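Local coordinates for molybdenum cofactor biosynthesis protein (PDB 1XI8) that probably acts as a MoeA-type molybdopterin molybdotransferase, inserting molybdenum into molybdopterin during cofactor biosynthesis, at residues Leu21-Asn26 with Leu281-Thr286. Residues are numbered along the deposited sequence; the frame is centred on the assembly and turned at random.
Sequences LSIVLN and LLFHGT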
# COMPACT_ATOMS: atom_id res chain seq x y z
N LEU A 21 18.15 16.30 5.41
CA LEU A 21 17.62 14.97 5.67
C LEU A 21 18.55 14.09 6.51
O LEU A 21 18.11 13.41 7.43
CB LEU A 21 17.25 14.24 4.37
CG LEU A 21 16.67 12.83 4.59
CD1 LEU A 21 15.33 12.90 5.29
CD2 LEU A 21 16.55 12.06 3.28
N SER A 22 19.84 14.10 6.19
CA SER A 22 20.80 13.28 6.95
C SER A 22 20.99 13.81 8.36
O SER A 22 21.37 13.07 9.27
CB SER A 22 22.13 13.12 6.20
OG SER A 22 22.52 14.35 5.63
N ILE A 23 20.72 15.09 8.56
CA ILE A 23 20.77 15.66 9.90
C ILE A 23 19.66 15.05 10.77
O ILE A 23 19.90 14.71 11.93
CB ILE A 23 20.69 17.20 9.89
CG1 ILE A 23 22.06 17.79 9.53
CG2 ILE A 23 20.21 17.74 11.23
CD1 ILE A 23 22.03 19.27 9.26
N VAL A 24 18.46 14.91 10.20
CA VAL A 24 17.35 14.33 10.94
C VAL A 24 17.58 12.84 11.19
O VAL A 24 17.42 12.36 12.31
CB VAL A 24 15.94 14.60 10.29
CG1 VAL A 24 15.79 16.05 9.92
CG2 VAL A 24 15.70 13.75 9.06
N LEU A 25 17.99 12.10 10.15
CA LEU A 25 18.14 10.66 10.29
C LEU A 25 19.27 10.33 11.27
O LEU A 25 19.17 9.39 12.06
CB LEU A 25 18.38 9.99 8.94
CG LEU A 25 17.33 10.16 7.82
CD1 LEU A 25 17.78 9.46 6.53
CD2 LEU A 25 15.95 9.68 8.25
N ASN A 26 20.34 11.12 11.22
CA ASN A 26 21.46 10.83 12.09
C ASN A 26 21.23 11.20 13.55
O ASN A 26 21.95 10.72 14.43
CB ASN A 26 22.76 11.45 11.59
CG ASN A 26 23.93 10.51 11.81
OD1 ASN A 26 24.17 9.61 10.97
ND2 ASN A 26 24.63 10.67 12.94
N LEU A 281 16.43 23.96 17.23
CA LEU A 281 16.40 23.41 15.88
C LEU A 281 17.81 23.23 15.31
O LEU A 281 18.66 24.10 15.45
CB LEU A 281 15.58 24.32 14.97
CG LEU A 281 14.17 24.71 15.48
CD1 LEU A 281 13.72 26.06 14.92
CD2 LEU A 281 13.17 23.61 15.16
N LEU A 282 18.04 22.09 14.66
CA LEU A 282 19.31 21.82 14.02
C LEU A 282 19.35 22.45 12.63
O LEU A 282 20.41 22.60 12.02
CB LEU A 282 19.55 20.31 13.92
CG LEU A 282 19.52 19.55 15.25
CD1 LEU A 282 19.88 18.09 15.03
CD2 LEU A 282 20.45 20.16 16.28
N PHE A 283 18.16 22.80 12.13
CA PHE A 283 18.00 23.56 10.88
C PHE A 283 16.59 24.11 10.82
O PHE A 283 15.69 23.61 11.48
CB PHE A 283 18.34 22.74 9.63
CG PHE A 283 17.41 21.58 9.37
CD1 PHE A 283 17.75 20.29 9.77
CD2 PHE A 283 16.20 21.77 8.71
CE1 PHE A 283 16.90 19.22 9.53
CE2 PHE A 283 15.36 20.71 8.46
CZ PHE A 283 15.71 19.44 8.87
N HIS A 284 16.40 25.16 10.03
CA HIS A 284 15.12 25.84 9.94
C HIS A 284 15.08 26.60 8.62
O HIS A 284 15.71 27.64 8.48
CB HIS A 284 14.95 26.78 11.13
CG HIS A 284 13.58 27.37 11.24
ND1 HIS A 284 12.46 26.75 10.74
CD2 HIS A 284 13.16 28.52 11.82
CE1 HIS A 284 11.40 27.50 11.00
NE2 HIS A 284 11.80 28.58 11.66
N GLY A 285 14.34 26.05 7.67
CA GLY A 285 14.31 26.59 6.32
C GLY A 285 15.24 25.76 5.46
O GLY A 285 16.44 25.66 5.74
N THR A 286 14.68 25.15 4.43
CA THR A 286 15.49 24.38 3.49
C THR A 286 15.18 24.76 2.04
O THR A 286 14.34 25.64 1.78
CB THR A 286 15.32 22.86 3.68
OG1 THR A 286 14.09 22.43 3.10
CG2 THR A 286 15.35 22.48 5.15
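Phe283 reaches from an edge strand of the mixed sheet in the probable molybdopterin-binding domain to the N-terminal helix 17-26, where its ring meets Ile23 and Val24. The contact is wholly apolar, with no hydrogen bond between the two segments, and it joins parts of the MoeA chain more than 250 residues apart. Strand 283-284 is the outermost on its side of the sheet within this chain, and backbone hydrogen bonds to Tyr296 tie Leu282 and Phe283 to the neighbouring strand.

From CB, the Phe283 side chain turns so that CG lies between the backbone N and the carbonyl carbon (chi1 65°), which directs the ring at the helix. Along one side of the ring, Phe283 CD1 is 3.8 Å from Ile23 CG2. The next atom, Phe283 CE1, has Val24 CG1 at 3.4 Å. At the tip, Phe283 CZ also touches Val24 CG1, at 3.5 Å. Both methyl groups lie close to the ring plane and meet its edge; neither lies over a face. Ala20, one turn earlier on the helix, and Thr15 also touch the ring, whereas Tyr296 contacts both Phe283 and Val24.

Leu282 extends the apolar patch toward a more exposed side. Ile23 CG2, anti to the backbone N (the CG1 branch has chi1 -79°), reaches both Leu282, just before the strand, and Phe283 within it. Besides the ring edge, this single methyl carbon meets Leu282 CB and Leu282 CD1, each 3.8 Å from Ile23 CG2.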